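Local structure of mandelate racemase/muconate lactonizing enzyme/Enolase superfamily (Rhodobacter sphaeroides, 2HZG) at residues A[295-309]-A[318-331]. The protein belongs to the mandelate racemase/muconate lactonizing enzyme branch of the enolase superfamily, pairing a capping domain with a modified TIM barrel. Residues are numbered along the deposited sequence; the frame is centred on the assembly and turned at random.
Sequences QARGITYVNHTFTSH and PFAGLEADRICEYP
Asn303 and Glu329 join strands 300-303 and 327-331, the last two strands of the enolase-type barrel. The strands run nearly parallel, at 19°, and side chains make the direct hydrogen bonds between them. The Asn303 amide reads the backbone of Glu329 at both ends. Asn303 OD1 accepts from Glu329 N at 2.8 Å, with the donor tilted from the plane of the Asn303 side-chain carbonyl. Asn303 ND2 gives a straighter bond to Glu329 O at 3.0 Å, in the plane of the Glu329 backbone carbonyl and on a lone pair. ND2 also donates to Thr305 OG1, close to the amide plane, so three bonds fix the flip of this buried group.

Glu329 returns the grip. With CG anti to the backbone N (chi1 -172°) and the chain extended, the Glu329 side chain runs beside that of His304 in the same direction, its carboxylate turned steeply to the ring. Thr305 N donates to Glu329 OE1 at 2.9 Å from above the carboxylate plane, and OE2 turns to Ser139 and Lys165. The His304 ring, near a bound sodium ion, is held by Asp277 through ND1.

On the Phe319 side of Asn303, the rings of Tyr301 and Phe319 meet obliquely, their planes at 48°. Tyr301 CD2 lies 3.5 Å from Phe319 CG, while Tyr301 OH rests against Pro318 CB. Val302 CG1 packs near the Ile327 backbone. A water bridges Tyr301 O and Ile327 O where the strands do not pair directly.

At the end of helix 284-297, Gln295 and Leu322 meet head-on, Gln295 CG against Leu322 CD1. Gln295 NE2 donates to two waters, which pass on to separate oxygens of Asp325. Asp325 OD2 also takes a direct bond from Tyr301 N at 2.8 Å, arriving from above the carboxylate plane.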
ATOM      1  N   GLN A 295      -7.327  19.295  12.559  1.00 21.30           N
ATOM      2  CA  GLN A 295      -7.567  20.573  13.244  1.00 22.67           C
ATOM      3  C   GLN A 295      -7.910  21.693  12.265  1.00 23.55           C
ATOM      4  O   GLN A 295      -8.884  22.421  12.475  1.00 24.01           O
ATOM      5  CB  GLN A 295      -6.340  20.985  14.075  1.00 22.89           C
ATOM      6  CG  GLN A 295      -6.173  20.201  15.370  1.00 22.99           C
ATOM      7  CD  GLN A 295      -7.189  20.599  16.423  1.00 25.18           C
ATOM      8  OE1 GLN A 295      -7.034  21.619  17.080  1.00 26.60           O
ATOM      9  NE2 GLN A 295      -8.241  19.801  16.579  1.00 24.68           N
ATOM     10  N   ALA A 296      -7.124  21.829  11.197  1.00 23.98           N
ATOM     11  CA  ALA A 296      -7.402  22.843  10.168  1.00 24.50           C
ATOM     12  C   ALA A 296      -8.809  22.686   9.555  1.00 25.25           C
ATOM     13  O   ALA A 296      -9.446  23.687   9.180  1.00 25.74           O
ATOM     14  CB  ALA A 296      -6.360  22.796   9.097  1.00 24.28           C
ATOM     15  N   ARG A 297      -9.287  21.435   9.487  1.00 24.77           N
ATOM     16  CA  ARG A 297     -10.580  21.084   8.905  1.00 24.36           C
ATOM     17  C   ARG A 297     -11.729  20.993   9.896  1.00 24.37           C
ATOM     18  O   ARG A 297     -12.880  20.848   9.491  1.00 24.34           O
ATOM     19  CB  ARG A 297     -10.473  19.741   8.187  1.00 24.32           C
ATOM     20  CG  ARG A 297      -9.793  19.811   6.853  1.00 24.47           C
ATOM     21  CD  ARG A 297      -9.037  18.521   6.577  1.00 23.40           C
ATOM     22  NE  ARG A 297      -8.359  18.577   5.279  1.00 20.79           N
ATOM     23  CZ  ARG A 297      -7.172  19.131   5.064  1.00 20.34           C
ATOM     24  NH1 ARG A 297      -6.690  19.147   3.834  1.00 21.56           N
ATOM     25  NH2 ARG A 297      -6.476  19.686   6.054  1.00 19.55           N
ATOM     26  N   GLY A 298     -11.430  21.021  11.190  1.00 24.07           N
ATOM     27  CA  GLY A 298     -12.470  20.898  12.197  1.00 23.98           C
ATOM     28  C   GLY A 298     -13.035  19.490  12.247  1.00 23.44           C
ATOM     29  O   GLY A 298     -14.187  19.285  12.639  1.00 23.56           O
ATOM     30  N   ILE A 299     -12.216  18.522  11.838  1.00 22.26           N
ATOM     31  CA  ILE A 299     -12.563  17.103  11.917  1.00 21.05           C
ATOM     32  C   ILE A 299     -11.966  16.494  13.190  1.00 20.13           C
ATOM     33  O   ILE A 299     -10.787  16.659  13.472  1.00 20.37           O
ATOM     34  CB  ILE A 299     -12.113  16.334  10.632  1.00 21.27           C
ATOM     35  CG1 ILE A 299     -12.866  16.891   9.403  1.00 21.56           C
ATOM     36  CG2 ILE A 299     -12.341  14.799  10.784  1.00 19.44           C
ATOM     37  CD1 ILE A 299     -12.331  16.434   8.058  1.00 21.56           C
ATOM     38  N   THR A 300     -12.794  15.793  13.956  1.00 19.32           N
ATOM     39  CA  THR A 300     -12.347  15.092  15.153  1.00 18.26           C
ATOM     40  C   THR A 300     -11.340  13.985  14.830  1.00 17.71           C
ATOM     41  O   THR A 300     -11.590  13.120  13.992  1.00 17.24           O
ATOM     42  CB  THR A 300     -13.522  14.490  15.932  1.00 18.65           C
ATOM     43  OG1 THR A 300     -14.476  15.516  16.224  1.00 19.03           O
ATOM     44  CG2 THR A 300     -13.027  13.839  17.271  1.00 18.32           C
ATOM     45  N   TYR A 301     -10.198  14.039  15.512  1.00 17.10           N
ATOM     46  CA  TYR A 301      -9.157  13.029  15.403  1.00 16.31           C
ATOM     47  C   TYR A 301      -9.296  12.023  16.556  1.00 15.77           C
ATOM     48  O   TYR A 301      -9.539  12.409  17.689  1.00 15.50           O
ATOM     49  CB  TYR A 301      -7.785  13.716  15.443  1.00 15.92           C
ATOM     50  CG  TYR A 301      -6.604  12.801  15.293  1.00 16.49           C
ATOM     51  CD1 TYR A 301      -5.867  12.769  14.097  1.00 15.04           C
ATOM     52  CD2 TYR A 301      -6.160  12.017  16.376  1.00 17.37           C
ATOM     53  CE1 TYR A 301      -4.747  11.935  13.969  1.00 16.74           C
ATOM     54  CE2 TYR A 301      -5.050  11.177  16.254  1.00 15.81           C
ATOM     55  CZ  TYR A 301      -4.356  11.145  15.052  1.00 15.21           C
ATOM     56  OH  TYR A 301      -3.269  10.332  14.942  1.00 16.50           O
ATOM     57  N   VAL A 302      -9.154  10.737  16.241  1.00 14.93           N
ATOM     58  CA  VAL A 302      -9.200   9.682  17.240  1.00 14.88           C
ATOM     59  C   VAL A 302      -8.085   8.723  16.888  1.00 14.75           C
ATOM     60  O   VAL A 302      -7.775   8.533  15.712  1.00 14.43           O
ATOM     61  CB  VAL A 302     -10.573   8.894  17.260  1.00 14.50           C
ATOM     62  CG1 VAL A 302     -10.743   8.137  18.587  1.00 14.36           C
ATOM     63  CG2 VAL A 302     -11.799   9.812  17.024  1.00 14.16           C
ATOM     64  N   ASN A 303      -7.465   8.128  17.897  1.00 14.23           N
ATOM     65  CA  ASN A 303      -6.586   7.000  17.642  1.00 14.61           C
ATOM     66  C   ASN A 303      -7.373   5.782  17.148  1.00 14.29           C
ATOM     67  O   ASN A 303      -8.553   5.599  17.507  1.00 14.41           O
ATOM     68  CB  ASN A 303      -5.809   6.618  18.905  1.00 13.94           C
ATOM     69  CG  ASN A 303      -6.716   6.147  20.019  1.00 14.35           C
ATOM     70  OD1 ASN A 303      -7.701   6.800  20.342  1.00 13.86           O
ATOM     71  ND2 ASN A 303      -6.408   5.001  20.589  1.00 13.89           N
ATOM     72  N   HIS A 304      -6.726   4.976  16.306  1.00 13.45           N
ATOM     73  CA  HIS A 304      -7.123   3.592  16.145  1.00 14.24           C
ATOM     74  C   HIS A 304      -6.138   2.736  16.933  1.00 14.84           C
ATOM     75  O   HIS A 304      -4.944   2.739  16.640  1.00 14.56           O
ATOM     76  CB  HIS A 304      -7.124   3.119  14.679  1.00 14.99           C
ATOM     77  CG  HIS A 304      -7.309   1.640  14.556  1.00 14.34           C
ATOM     78  ND1 HIS A 304      -6.254   0.756  14.515  1.00 17.73           N
ATOM     79  CD2 HIS A 304      -8.432   0.883  14.553  1.00 15.27           C
ATOM     80  CE1 HIS A 304      -6.713  -0.481  14.468  1.00 16.82           C
ATOM     81  NE2 HIS A 304      -8.033  -0.431  14.486  1.00 17.65           N
ATOM     82  N   THR A 305      -6.640   2.027  17.948  1.00 15.03           N
ATOM     83  CA  THR A 305      -5.827   1.084  18.716  1.00 16.15           C
ATOM     84  C   THR A 305      -6.653  -0.133  19.082  1.00 15.76           C
ATOM     85  O   THR A 305      -7.688   0.011  19.709  1.00 15.67           O
ATOM     86  CB  THR A 305      -5.327   1.687  20.056  1.00 15.86           C
ATOM     87  OG1 THR A 305      -4.631   2.906  19.797  1.00 18.64           O
ATOM     88  CG2 THR A 305      -4.389   0.702  20.773  1.00 18.47           C
ATOM     89  N   PHE A 306      -6.177  -1.321  18.724  1.00 15.72           N
ATOM     90  CA  PHE A 306      -6.869  -2.541  19.133  1.00 16.89           C
ATOM     91  C   PHE A 306      -5.915  -3.511  19.868  1.00 16.66           C
ATOM     92  O   PHE A 306      -6.251  -4.677  20.105  1.00 16.15           O
ATOM     93  CB  PHE A 306      -7.537  -3.223  17.906  1.00 16.66           C
ATOM     94  CG  PHE A 306      -8.788  -4.011  18.248  1.00 16.78           C
ATOM     95  CD1 PHE A 306      -9.934  -3.362  18.728  1.00 16.35           C
ATOM     96  CD2 PHE A 306      -8.825  -5.395  18.075  1.00 17.06           C
ATOM     97  CE1 PHE A 306     -11.086  -4.072  19.014  1.00 15.15           C
ATOM     98  CE2 PHE A 306      -9.986  -6.133  18.392  1.00 17.89           C
ATOM     99  CZ  PHE A 306     -11.110  -5.460  18.869  1.00 17.18           C
ATOM    100  N   THR A 307      -4.733  -3.024  20.236  1.00 16.37           N
ATOM    101  CA  THR A 307      -3.657  -3.926  20.643  1.00 17.44           C
ATOM    102  C   THR A 307      -3.038  -3.538  22.007  1.00 17.62           C
ATOM    103  O   THR A 307      -3.789  -3.235  22.949  1.00 18.70           O
ATOM    104  CB  THR A 307      -2.607  -4.077  19.498  1.00 18.03           C
ATOM    105  OG1 THR A 307      -2.104  -2.780  19.156  1.00 19.79           O
ATOM    106  CG2 THR A 307      -3.263  -4.688  18.261  1.00 17.37           C
ATOM    107  N   SER A 308      -1.707  -3.574  22.131  1.00 16.30           N
ATOM    108  CA  SER A 308      -1.022  -3.363  23.425  1.00 15.19           C
ATOM    109  C   SER A 308      -1.120  -1.913  23.934  1.00 14.62           C
ATOM    110  O   SER A 308      -1.523  -1.003  23.218  1.00 13.88           O
ATOM    111  CB  SER A 308       0.459  -3.741  23.316  1.00 14.95           C
ATOM    112  OG  SER A 308       1.161  -2.723  22.592  1.00 15.39           O
ATOM    113  N   HIS A 309      -0.704  -1.677  25.172  1.00 14.19           N
ATOM    114  CA  HIS A 309      -0.631  -0.290  25.633  1.00 13.96           C
ATOM    115  C   HIS A 309       0.561   0.460  25.059  1.00 13.32           C
ATOM    116  O   HIS A 309       0.553   1.670  25.061  1.00 13.52           O
ATOM    117  CB  HIS A 309      -0.665  -0.187  27.156  1.00 13.90           C
ATOM    118  CG  HIS A 309      -2.037  -0.365  27.722  1.00 16.67           C
ATOM    119  ND1 HIS A 309      -2.471   0.292  28.850  1.00 15.75           N
ATOM    120  CD2 HIS A 309      -3.086  -1.109  27.293  1.00 18.39           C
ATOM    121  CE1 HIS A 309      -3.725  -0.046  29.102  1.00 19.24           C
ATOM    122  NE2 HIS A 309      -4.120  -0.898  28.175  1.00 20.12           N
ATOM    123  N   PRO A 318      -0.165  11.641  19.078  1.00 15.10           N
ATOM    124  CA  PRO A 318      -0.439  12.687  18.077  1.00 14.75           C
ATOM    125  C   PRO A 318      -1.602  13.636  18.372  1.00 15.68           C
ATOM    126  O   PRO A 318      -1.750  14.652  17.677  1.00 16.47           O
ATOM    127  CB  PRO A 318      -0.754  11.878  16.815  1.00 14.87           C
ATOM    128  CG  PRO A 318      -0.132  10.517  17.079  1.00 15.89           C
ATOM    129  CD  PRO A 318      -0.402  10.301  18.507  1.00 14.31           C
ATOM    130  N   PHE A 319      -2.442  13.312  19.352  1.00 15.86           N
ATOM    131  CA  PHE A 319      -3.514  14.233  19.723  1.00 16.49           C
ATOM    132  C   PHE A 319      -3.549  14.527  21.217  1.00 16.87           C
ATOM    133  O   PHE A 319      -4.550  15.026  21.726  1.00 17.14           O
ATOM    134  CB  PHE A 319      -4.897  13.824  19.126  1.00 15.53           C
ATOM    135  CG  PHE A 319      -5.587  12.607  19.776  1.00 16.19           C
ATOM    136  CD1 PHE A 319      -6.885  12.734  20.300  1.00 15.63           C
ATOM    137  CD2 PHE A 319      -4.999  11.331  19.765  1.00 16.51           C
ATOM    138  CE1 PHE A 319      -7.564  11.644  20.831  1.00 15.23           C
ATOM    139  CE2 PHE A 319      -5.651  10.235  20.310  1.00 16.28           C
ATOM    140  CZ  PHE A 319      -6.957  10.383  20.849  1.00 15.89           C
ATOM    141  N   ALA A 320      -2.431  14.253  21.900  1.00 17.51           N
ATOM    142  CA  ALA A 320      -2.306  14.476  23.343  1.00 17.86           C
ATOM    143  C   ALA A 320      -2.648  15.924  23.707  1.00 18.45           C
ATOM    144  O   ALA A 320      -3.348  16.183  24.677  1.00 18.63           O
ATOM    145  CB  ALA A 320      -0.891  14.138  23.817  1.00 17.20           C
ATOM    146  N   GLY A 321      -2.146  16.868  22.917  1.00 19.53           N
ATOM    147  CA  GLY A 321      -2.317  18.283  23.228  1.00 20.48           C
ATOM    148  C   GLY A 321      -3.571  18.903  22.663  1.00 21.30           C
ATOM    149  O   GLY A 321      -3.782  20.101  22.829  1.00 21.89           O
ATOM    150  N   LEU A 322      -4.409  18.100  22.006  1.00 21.10           N
ATOM    151  CA  LEU A 322      -5.685  18.591  21.484  1.00 21.91           C
ATOM    152  C   LEU A 322      -6.819  18.313  22.471  1.00 22.78           C
ATOM    153  O   LEU A 322      -7.452  17.246  22.455  1.00 21.94           O
ATOM    154  CB  LEU A 322      -5.983  17.985  20.110  1.00 21.69           C
ATOM    155  CG  LEU A 322      -4.910  18.156  19.036  1.00 21.78           C
ATOM    156  CD1 LEU A 322      -5.433  17.543  17.735  1.00 22.55           C
ATOM    157  CD2 LEU A 322      -4.523  19.630  18.836  1.00 22.61           C
ATOM    158  N   GLU A 323      -7.053  19.283  23.354  1.00 23.51           N
ATOM    159  CA  GLU A 323      -7.927  19.077  24.480  1.00 24.43           C
ATOM    160  C   GLU A 323      -9.350  18.676  24.104  1.00 24.04           C
ATOM    161  O   GLU A 323      -9.932  17.826  24.776  1.00 24.72           O
ATOM    162  CB  GLU A 323      -7.945  20.313  25.369  1.00 25.09           C
ATOM    163  CG  GLU A 323      -8.705  20.072  26.673  1.00 29.13           C
ATOM    164  CD  GLU A 323      -8.569  21.214  27.664  1.00 33.87           C
ATOM    165  OE1 GLU A 323      -7.920  22.240  27.337  1.00 35.58           O
ATOM    166  OE2 GLU A 323      -9.111  21.068  28.776  1.00 37.51           O
ATOM    167  N   ALA A 324      -9.893  19.260  23.035  1.00 23.91           N
ATOM    168  CA  ALA A 324     -11.283  19.032  22.657  1.00 24.09           C
ATOM    169  C   ALA A 324     -11.496  17.686  21.962  1.00 24.20           C
ATOM    170  O   ALA A 324     -12.605  17.164  21.966  1.00 23.73           O
ATOM    171  CB  ALA A 324     -11.827  20.193  21.790  1.00 24.49           C
ATOM    172  N   ASP A 325     -10.442  17.128  21.365  1.00 24.10           N
ATOM    173  CA  ASP A 325     -10.534  15.779  20.792  1.00 24.34           C
ATOM    174  C   ASP A 325     -10.419  14.761  21.912  1.00 24.13           C
ATOM    175  O   ASP A 325      -9.376  14.160  22.137  1.00 23.44           O
ATOM    176  CB  ASP A 325      -9.514  15.588  19.666  1.00 24.03           C
ATOM    177  CG  ASP A 325      -9.933  16.325  18.388  1.00 24.79           C
ATOM    178  OD1 ASP A 325     -10.834  17.182  18.443  1.00 28.31           O
ATOM    179  OD2 ASP A 325      -9.385  16.055  17.325  1.00 25.65           O
ATOM    180  N   ARG A 326     -11.521  14.604  22.632  1.00 25.12           N
ATOM    181  CA  ARG A 326     -11.499  13.961  23.947  1.00 26.46           C
ATOM    182  C   ARG A 326     -11.740  12.475  23.950  1.00 25.48           C
ATOM    183  O   ARG A 326     -11.469  11.821  24.928  1.00 26.84           O
ATOM    184  CB  ARG A 326     -12.507  14.630  24.886  1.00 27.25           C
ATOM    185  CG  ARG A 326     -12.153  16.065  25.151  1.00 32.62           C
ATOM    186  CD  ARG A 326     -12.692  16.610  26.484  1.00 40.71           C
ATOM    187  NE  ARG A 326     -12.160  17.950  26.748  1.00 44.22           N
ATOM    188  CZ  ARG A 326     -12.668  19.079  26.242  1.00 47.90           C
ATOM    189  NH1 ARG A 326     -13.734  19.036  25.441  1.00 48.74           N
ATOM    190  NH2 ARG A 326     -12.107  20.257  26.529  1.00 47.70           N
ATOM    191  N   ILE A 327     -12.284  11.915  22.896  1.00 24.46           N
ATOM    192  CA  ILE A 327     -12.485  10.476  22.969  1.00 23.76           C
ATOM    193  C   ILE A 327     -11.277   9.709  22.389  1.00 21.86           C
ATOM    194  O   ILE A 327     -10.571  10.223  21.509  1.00 21.32           O
ATOM    195  CB  ILE A 327     -13.818  10.043  22.361  1.00 24.79           C
ATOM    196  CG1 ILE A 327     -13.674   9.763  20.891  1.00 25.63           C
ATOM    197  CG2 ILE A 327     -14.930  11.104  22.628  1.00 27.24           C
ATOM    198  CD1 ILE A 327     -14.441   8.568  20.521  1.00 29.17           C
ATOM    199  N   CYS A 328     -11.020   8.520  22.933  1.00 19.22           N
ATOM    200  CA  CYS A 328      -9.995   7.646  22.395  1.00 17.54           C
ATOM    201  C   CYS A 328     -10.500   6.231  22.364  1.00 16.60           C
ATOM    202  O   CYS A 328     -11.348   5.846  23.179  1.00 15.96           O
ATOM    203  CB  CYS A 328      -8.685   7.727  23.198  1.00 16.58           C
ATOM    204  SG  CYS A 328      -8.796   7.101  24.897  1.00 17.33           S
ATOM    205  N   GLU A 329      -9.970   5.465  21.420  1.00 15.32           N
ATOM    206  CA  GLU A 329     -10.197   4.034  21.373  1.00 15.18           C
ATOM    207  C   GLU A 329      -9.383   3.310  22.438  1.00 16.02           C
ATOM    208  O   GLU A 329      -8.179   3.547  22.599  1.00 16.12           O
ATOM    209  CB  GLU A 329      -9.880   3.463  19.985  1.00 14.18           C
ATOM    210  CG  GLU A 329     -10.284   2.011  19.833  1.00 13.34           C
ATOM    211  CD  GLU A 329     -10.239   1.500  18.396  1.00 15.31           C
ATOM    212  OE1 GLU A 329      -9.556   2.127  17.554  1.00 15.11           O
ATOM    213  OE2 GLU A 329     -10.872   0.439  18.106  1.00 14.85           O
ATOM    214  N   TYR A 330     -10.049   2.402  23.138  1.00 16.08           N
ATOM    215  CA  TYR A 330      -9.414   1.606  24.167  1.00 17.09           C
ATOM    216  C   TYR A 330      -9.706   0.119  23.937  1.00 17.28           C
ATOM    217  O   TYR A 330     -10.850  -0.293  24.027  1.00 17.31           O
ATOM    218  CB  TYR A 330      -9.905   2.045  25.563  1.00 16.94           C
ATOM    219  CG  TYR A 330      -9.133   1.380  26.676  1.00 17.72           C
ATOM    220  CD1 TYR A 330      -7.948   1.950  27.176  1.00 19.06           C
ATOM    221  CD2 TYR A 330      -9.538   0.151  27.184  1.00 17.23           C
ATOM    222  CE1 TYR A 330      -7.213   1.304  28.190  1.00 17.50           C
ATOM    223  CE2 TYR A 330      -8.817  -0.498  28.189  1.00 19.10           C
ATOM    224  CZ  TYR A 330      -7.663   0.094  28.690  1.00 18.69           C
ATOM    225  OH  TYR A 330      -6.960  -0.560  29.671  1.00 19.76           O
ATOM    226  N   PRO A 331      -8.666  -0.705  23.703  1.00 17.88           N
ATOM    227  CA  PRO A 331      -8.957  -2.128  23.490  1.00 19.02           C
ATOM    228  C   PRO A 331      -9.413  -2.790  24.797  1.00 19.28           C
ATOM    229  O   PRO A 331      -8.620  -2.955  25.726  1.00 19.23           O
ATOM    230  CB  PRO A 331      -7.610  -2.721  23.040  1.00 18.90           C
ATOM    231  CG  PRO A 331      -6.600  -1.760  23.398  1.00 18.15           C
ATOM    232  CD  PRO A 331      -7.220  -0.414  23.665  1.00 18.95           C
TER
HETATM  233  O   HOH W   1      -8.809  17.422  15.180  1.00 22.93           O
HETATM  234  O   HOH W   2     -10.277  19.821  18.725  1.00 32.36           O
HETATM  235  O   HOH W   3     -13.628  16.883  18.720  1.00 41.71           O
HETATM  236  O   HOH W   4     -11.120  12.394  19.825  1.00 15.46           O
HETATM  237  O   HOH W   5      -6.352  -2.748  26.958  1.00 26.03           O